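Local coordinates for protein glucuronoarabinoxylan endo-1,4-beta-xylanase (Clostridium papyrosolvens, PDB 4FMV) that cleaves beta-1,4 linkages inside xylan chains as a family 30 endoxylanase, this chain comprising its catalytic (beta/alpha)8 barrel and adjoining beta domain, and may act on cellulose and other beta-glucans, at residues M34-G39 with G278-R283; T209-M214 with M246-H251; G241-M246 with A284-Q289. One frame throughout, in Å; residues are numbered along the deposited sequence.

Contact 1 of 3, residues M34-G39 with G278-R283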
# COMPACT_ATOMS: atom_id res chain seq x y z
N MET A 34 -8.88 13.31 -7.25
CA MET A 34 -8.03 12.34 -7.97
C MET A 34 -6.85 13.01 -8.68
O MET A 34 -5.74 12.45 -8.71
CB MET A 34 -8.87 11.51 -8.96
CG MET A 34 -9.95 10.67 -8.26
SD MET A 34 -9.28 9.55 -6.97
CE MET A 34 -8.61 8.25 -8.02
N ASN A 35 -7.08 14.21 -9.22
CA ASN A 35 -6.00 14.96 -9.88
C ASN A 35 -4.96 15.43 -8.88
O ASN A 35 -3.76 15.43 -9.17
CB ASN A 35 -6.53 16.17 -10.68
CG ASN A 35 -7.32 15.75 -11.91
OD1 ASN A 35 -7.24 14.60 -12.36
ND2 ASN A 35 -8.10 16.69 -12.47
N SER A 36 -5.41 15.80 -7.68
CA SER A 36 -4.47 16.21 -6.63
C SER A 36 -3.64 15.02 -6.16
O SER A 36 -2.42 15.12 -6.04
CB SER A 36 -5.22 16.83 -5.44
OG SER A 36 -5.83 18.06 -5.79
N LEU A 37 -4.31 13.90 -5.89
CA LEU A 37 -3.64 12.73 -5.32
C LEU A 37 -2.88 11.91 -6.36
O LEU A 37 -1.73 11.51 -6.13
CB LEU A 37 -4.66 11.84 -4.61
CG LEU A 37 -5.29 12.48 -3.37
CD1 LEU A 37 -6.11 11.48 -2.63
CD2 LEU A 37 -4.19 13.05 -2.45
N TYR A 38 -3.56 11.61 -7.47
CA TYR A 38 -2.96 10.79 -8.52
C TYR A 38 -2.09 11.54 -9.51
O TYR A 38 -1.14 10.96 -10.03
CB TYR A 38 -3.99 9.83 -9.14
CG TYR A 38 -4.31 8.77 -8.10
CD1 TYR A 38 -5.14 9.06 -7.01
CD2 TYR A 38 -3.71 7.52 -8.15
CE1 TYR A 38 -5.40 8.12 -6.02
CE2 TYR A 38 -3.95 6.57 -7.15
CZ TYR A 38 -4.80 6.88 -6.10
OH TYR A 38 -5.03 5.94 -5.11
N GLY A 39 -2.48 12.76 -9.89
CA GLY A 39 -1.56 13.65 -10.61
C GLY A 39 -0.46 14.41 -9.88
O GLY A 39 0.72 14.07 -10.03
N GLY A 278 -12.12 18.91 -2.01
CA GLY A 278 -10.81 19.01 -2.62
C GLY A 278 -9.65 19.47 -1.75
O GLY A 278 -8.52 19.58 -2.25
N THR A 279 -9.90 19.72 -0.47
CA THR A 279 -8.83 20.01 0.49
C THR A 279 -7.94 18.77 0.66
O THR A 279 -8.44 17.65 0.72
CB THR A 279 -9.42 20.42 1.86
OG1 THR A 279 -10.14 21.67 1.73
CG2 THR A 279 -8.32 20.58 2.90
N ILE A 280 -6.62 18.97 0.72
CA ILE A 280 -5.66 17.86 0.81
C ILE A 280 -4.90 17.94 2.14
O ILE A 280 -4.27 18.94 2.43
CB ILE A 280 -4.63 17.93 -0.35
CG1 ILE A 280 -5.35 17.87 -1.70
CG2 ILE A 280 -3.61 16.79 -0.25
CD1 ILE A 280 -6.11 16.59 -1.95
N TYR A 281 -4.95 16.87 2.93
CA TYR A 281 -4.36 16.85 4.26
C TYR A 281 -2.86 16.66 4.23
O TYR A 281 -2.30 16.10 3.29
CB TYR A 281 -4.97 15.74 5.11
CG TYR A 281 -6.44 15.93 5.42
CD1 TYR A 281 -6.99 17.20 5.59
CD2 TYR A 281 -7.26 14.83 5.53
CE1 TYR A 281 -8.35 17.35 5.89
CE2 TYR A 281 -8.60 14.97 5.82
CZ TYR A 281 -9.15 16.22 6.00
OH TYR A 281 -10.49 16.31 6.30
N LYS A 282 -2.20 17.12 5.29
CA LYS A 282 -0.75 16.95 5.39
C LYS A 282 -0.32 15.50 5.21
O LYS A 282 0.69 15.23 4.55
CB LYS A 282 -0.23 17.52 6.71
CG LYS A 282 1.29 17.52 6.84
CD LYS A 282 1.71 18.37 8.05
CE LYS A 282 1.27 19.83 7.85
NZ LYS A 282 2.12 20.46 6.80
N ARG A 283 -1.07 14.56 5.79
CA ARG A 283 -0.78 13.14 5.65
C ARG A 283 -0.67 12.70 4.20
O ARG A 283 0.13 11.81 3.88
CB ARG A 283 -1.82 12.28 6.38
CG ARG A 283 -1.67 12.23 7.91
CD ARG A 283 -3.01 11.88 8.54
NE ARG A 283 -3.91 13.03 8.42
CZ ARG A 283 -5.23 12.98 8.53
NH1 ARG A 283 -5.83 11.83 8.76
NH2 ARG A 283 -5.94 14.09 8.40
O HOH W 1 -8.16 18.34 -4.56
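Ser36 and Ile280 bring the two backbones nearest each other, their CA atoms 7.7 Å apart. The 34-39 segment is helical throughout but widens toward its end: Tyr38 N bonds to Met34 O at 2.6 Å, and Gly39 N reaches that same Met34 O only weakly, which makes a pi-type turn over 35-39. Opposite it, 278-281 is irregular chain leading into helix 282-291, and Ile280 has an extended backbone. The CB atoms of both Ser36 and Ile280 project toward the partner segment. The delta methyl of the isoleucine does most of the touching, with CD1 of Ile280 lying 3.6 Å from CB of Ser36 and CG1 of Ile280 following close behind. With CG1 anti to its carbonyl carbon (chi1 -59°) and CD1 turned back at chi2 (-63°), Ile280 sets its methyl against Ser36 and the flank of Leu37. There CD2 of Leu37 meets CD1 of Ile280 at 4.1 Å, the two side chains lying antiparallel as they pass. In the (beta/alpha)8 barrel these are the helix after the first strand, 11-22, and the entry to the helix after the eighth, 261-266. The contact therefore sits where the ring of outer helices closes on itself, and Leu37 also packs on Ile267, just beyond that last strand. A polar link runs beside the methyls: one water lies 2.6 Å from Ser36 OG and donates a bond, also 2.6 Å long, to Gly278 O. The hydroxyl of Ser36 has a second partner in its own helix, Tyr32 O.

Contact 2 of 3, residues T209-M214 with M246-H251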
# COMPACT_ATOMS: atom_id res chain seq x y z
N THR A 209 0.89 -3.58 14.32
CA THR A 209 2.06 -4.39 13.95
C THR A 209 3.35 -3.72 14.43
O THR A 209 3.65 -2.60 14.01
CB THR A 209 2.17 -4.54 12.40
OG1 THR A 209 0.92 -5.01 11.88
CG2 THR A 209 3.30 -5.51 12.00
N SER A 210 4.13 -4.41 15.27
CA SER A 210 5.40 -3.85 15.72
C SER A 210 6.42 -3.92 14.59
O SER A 210 6.28 -4.73 13.66
CB SER A 210 5.92 -4.58 16.97
OG SER A 210 6.12 -5.96 16.70
N VAL A 211 7.45 -3.07 14.65
CA VAL A 211 8.47 -3.02 13.61
C VAL A 211 9.10 -4.40 13.31
O VAL A 211 9.22 -4.80 12.15
CB VAL A 211 9.53 -1.96 13.94
CG1 VAL A 211 10.58 -1.87 12.83
CG2 VAL A 211 8.83 -0.61 14.15
N ASN A 212 9.49 -5.15 14.35
CA ASN A 212 10.10 -6.44 14.11
C ASN A 212 9.14 -7.40 13.39
O ASN A 212 9.58 -8.32 12.67
CB ASN A 212 10.61 -7.08 15.41
CG ASN A 212 9.48 -7.39 16.39
OD1 ASN A 212 8.93 -6.49 17.03
ND2 ASN A 212 9.15 -8.66 16.52
N ASN A 213 7.84 -7.19 13.57
CA ASN A 213 6.84 -8.06 12.95
C ASN A 213 6.51 -7.66 11.53
O ASN A 213 5.68 -8.28 10.88
CB ASN A 213 5.58 -8.21 13.83
CG ASN A 213 5.82 -9.18 15.00
OD1 ASN A 213 6.54 -10.14 14.84
ND2 ASN A 213 5.26 -8.88 16.18
N MET A 214 7.18 -6.62 11.05
CA MET A 214 7.07 -6.21 9.65
C MET A 214 7.93 -7.09 8.74
O MET A 214 7.66 -7.20 7.54
CB MET A 214 7.45 -4.74 9.47
CG MET A 214 6.51 -3.77 10.18
SD MET A 214 6.96 -2.02 9.96
CE MET A 214 5.83 -1.23 11.13
N MET A 246 3.65 8.40 10.87
CA MET A 246 3.32 7.91 9.52
C MET A 246 4.57 7.89 8.64
O MET A 246 4.79 6.91 7.94
CB MET A 246 2.21 8.74 8.87
CG MET A 246 1.91 8.38 7.42
SD MET A 246 0.60 9.41 6.70
CE MET A 246 0.64 8.83 5.00
N SER A 247 5.38 8.94 8.69
CA SER A 247 6.65 8.99 7.96
C SER A 247 7.47 7.76 8.32
O SER A 247 7.92 7.02 7.45
CB SER A 247 7.46 10.25 8.33
OG SER A 247 6.84 11.44 7.83
N LYS A 248 7.67 7.56 9.62
CA LYS A 248 8.51 6.47 10.11
C LYS A 248 7.98 5.08 9.73
O LYS A 248 8.75 4.21 9.35
CB LYS A 248 8.71 6.58 11.62
CG LYS A 248 9.27 5.29 12.26
CD LYS A 248 10.75 5.35 12.54
CE LYS A 248 11.10 4.48 13.77
NZ LYS A 248 10.60 3.06 13.71
N GLU A 249 6.68 4.85 9.84
CA GLU A 249 6.13 3.55 9.46
C GLU A 249 6.32 3.20 7.97
O GLU A 249 6.60 2.05 7.61
CB GLU A 249 4.65 3.46 9.81
CG GLU A 249 4.07 2.09 9.52
CD GLU A 249 2.67 1.97 10.08
OE1 GLU A 249 2.52 1.88 11.31
OE2 GLU A 249 1.73 2.00 9.28
N ILE A 250 6.17 4.18 7.09
CA ILE A 250 6.41 3.88 5.68
C ILE A 250 7.87 3.50 5.48
O ILE A 250 8.18 2.54 4.77
CB ILE A 250 6.00 5.04 4.74
CG1 ILE A 250 4.52 5.39 4.95
CG2 ILE A 250 6.24 4.64 3.29
CD1 ILE A 250 4.08 6.71 4.24
N HIS A 251 8.77 4.24 6.11
CA HIS A 251 10.19 3.88 6.12
C HIS A 251 10.38 2.44 6.59
O HIS A 251 11.08 1.66 5.95
CB HIS A 251 10.97 4.85 7.03
CG HIS A 251 12.33 4.37 7.41
ND1 HIS A 251 13.48 4.79 6.77
CD2 HIS A 251 12.73 3.50 8.37
CE1 HIS A 251 14.53 4.21 7.32
NE2 HIS A 251 14.10 3.41 8.29
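Met214 meets Glu249 where loop 209-214, which follows the sixth barrel strand, approaches the helix after the seventh. The buried half of the contact is here. The methyl CE of Met214 comes to 4.1 Å from CG of Glu249, the two side chains crossing at about a right angle. Met214 is stretched out beyond CG (chi2 -180°, chi3 -171°), which carries its methyl across to the aliphatic stem of the glutamate, and Phe206 touches both residues. The carboxylate beyond that stem is engaged elsewhere, by a salt bridge to Lys233 and a hydrogen bond with Tyr262. On the looser, partly exposed side, CG2 of Val211 lies 4.1 Å from NZ of Lys248, whose bent chain brings the ammonium over to the methyl. The ammonium forms a salt bridge with Asp252 and a cation-pi contact with Tyr312. Within the loop, Met214 N bonds to Val211 O, and Ser210 OG donates to Asn212 OD1 at 2.9 Å from well above the amide plane. No hydrogen bond joins the two segments: they meet by van der Waals contact alone, a methyl against an aliphatic stem and a methyl beside an ammonium. The charges of Lys248 and Glu249 are met by partners other than the loop, which probably keeps both ionised.

Contact 3 of 3, residues G241-M246 with A284-Q289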
# COMPACT_ATOMS: atom_id res chain seq x y z
N GLY A 241 3.01 14.63 15.75
CA GLY A 241 3.29 13.27 16.21
C GLY A 241 2.87 12.22 15.19
O GLY A 241 3.62 11.27 14.94
N ASN A 242 1.69 12.40 14.60
CA ASN A 242 1.18 11.48 13.57
C ASN A 242 1.84 11.63 12.21
O ASN A 242 1.97 10.66 11.49
CB ASN A 242 -0.34 11.57 13.44
CG ASN A 242 -1.05 10.78 14.53
OD1 ASN A 242 -0.63 9.67 14.86
ND2 ASN A 242 -2.10 11.36 15.10
N ILE A 243 2.23 12.85 11.86
CA ILE A 243 3.06 13.08 10.69
C ILE A 243 4.34 12.24 10.81
O ILE A 243 4.75 11.57 9.87
CB ILE A 243 3.39 14.59 10.50
CG1 ILE A 243 2.10 15.40 10.28
CG2 ILE A 243 4.30 14.81 9.32
CD1 ILE A 243 1.17 14.77 9.27
N MET A 244 4.99 12.29 11.98
CA MET A 244 6.21 11.51 12.22
C MET A 244 5.94 10.00 12.33
O MET A 244 6.70 9.18 11.81
CB MET A 244 6.92 11.99 13.47
CG MET A 244 7.46 13.42 13.36
SD MET A 244 8.71 13.51 12.07
CE MET A 244 7.80 14.18 10.68
N ASN A 245 4.86 9.64 13.03
CA ASN A 245 4.49 8.24 13.13
C ASN A 245 4.29 7.64 11.76
O ASN A 245 4.70 6.51 11.52
CB ASN A 245 3.19 8.07 13.91
CG ASN A 245 3.39 8.26 15.39
OD1 ASN A 245 4.49 8.05 15.91
ND2 ASN A 245 2.33 8.65 16.08
N MET A 246 3.65 8.40 10.87
CA MET A 246 3.32 7.91 9.52
C MET A 246 4.57 7.89 8.64
O MET A 246 4.79 6.91 7.94
CB MET A 246 2.21 8.74 8.87
CG MET A 246 1.91 8.38 7.42
SD MET A 246 0.60 9.41 6.70
CE MET A 246 0.64 8.83 5.00
N ALA A 284 -1.44 13.32 3.30
CA ALA A 284 -1.36 12.99 1.88
C ALA A 284 0.03 13.32 1.32
O ALA A 284 0.57 12.57 0.51
CB ALA A 284 -2.44 13.75 1.07
N TYR A 285 0.58 14.44 1.77
CA TYR A 285 1.91 14.87 1.35
C TYR A 285 3.02 13.99 1.95
O TYR A 285 4.02 13.71 1.28
CB TYR A 285 2.13 16.33 1.72
CG TYR A 285 1.17 17.28 1.02
CD1 TYR A 285 1.46 17.77 -0.25
CD2 TYR A 285 -0.02 17.68 1.62
CE1 TYR A 285 0.59 18.65 -0.90
CE2 TYR A 285 -0.90 18.56 0.97
CZ TYR A 285 -0.59 19.04 -0.29
OH TYR A 285 -1.43 19.91 -0.94
N VAL A 286 2.84 13.54 3.19
CA VAL A 286 3.76 12.55 3.76
C VAL A 286 3.88 11.35 2.80
O VAL A 286 4.98 10.93 2.45
CB VAL A 286 3.31 12.04 5.13
CG1 VAL A 286 4.20 10.81 5.57
CG2 VAL A 286 3.34 13.16 6.17
N LEU A 287 2.74 10.80 2.39
CA LEU A 287 2.78 9.66 1.46
C LEU A 287 3.36 10.07 0.12
O LEU A 287 4.07 9.29 -0.53
CB LEU A 287 1.39 9.02 1.31
CG LEU A 287 1.29 7.77 0.44
CD1 LEU A 287 2.11 6.63 1.06
CD2 LEU A 287 -0.17 7.33 0.30
N GLY A 288 3.07 11.30 -0.31
CA GLY A 288 3.61 11.82 -1.56
C GLY A 288 5.13 11.95 -1.63
O GLY A 288 5.71 11.89 -2.72
N GLN A 289 5.77 12.16 -0.48
CA GLN A 289 7.24 12.20 -0.40
C GLN A 289 7.83 10.91 -0.94
O GLN A 289 8.98 10.87 -1.41
CB GLN A 289 7.68 12.36 1.06
CG GLN A 289 7.26 13.67 1.72
CD GLN A 289 8.08 14.87 1.29
OE1 GLN A 289 7.67 16.01 1.49
NE2 GLN A 289 9.26 14.62 0.72
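Val286 faces Ile243 at the nearest backbone approach, CA to CA 7.0 Å, between two helical segments that run in nearly the same direction. Their axes come within 10.1 Å and cross at -28°. Val286 CB points toward the other helix, and the two methyls divide the work: CG2 takes Ile243, meeting its CG2 at 3.7 Å, whereas CG1 takes Met246, lying 3.8 Å from its CG. With CG1 anti to the backbone N (chi1 170°), the two branches of the valine reach side chains one turn apart on the partner helix. In the (beta/alpha)8 barrel these helices, 240-255 and 282-291, follow the seventh and eighth strands, and near-parallel outer helices of this kind are what the fold's repeated strand-helix order produces. Leu287 comes next. Met246 reaches it with a fully extended chain that passes Val286, its SD 4.0 Å from Val286 CG1, before CE ends 3.8 Å from Leu287 CB. Both Met246 and Leu287 continue inward to Tyr264 on the eighth strand, and Leu287 also touches Tyr262 there, so the helix pair is seated on the barrel wall. Gly288 N closes the turn by bonding to Ala284 O at 2.9 Å. At Gln289 the segment faces a different neighbour: its side-chain amide bonds to Thr353 through OE1 and to Tyr351 O through NE2, both on strand 347-353 of the beta region that follows the barrel.

In the fold
The three contacts lie along helices 240-255 and 282-291 on one side of the barrel. Contact 3 lies between the others, its centre about 13 Å from each, while the centres of contacts 1 and 2 are about 23 Å apart. Helix 240-255 serves contacts 2 and 3, which share Met246; helix 282-291 serves contacts 1 and 3. Along the chain, contact 2 falls within the span from 34-39 to 278-283, whereas the segments of contact 3 alternate with those of both others. They tie loop 209-214 to helix 240-255, that helix to 282-291, and the entry of 282-291 to helix 31-40, so side-chain packing links the helices outside the point where strands 11-22 and 261-266 close the barrel.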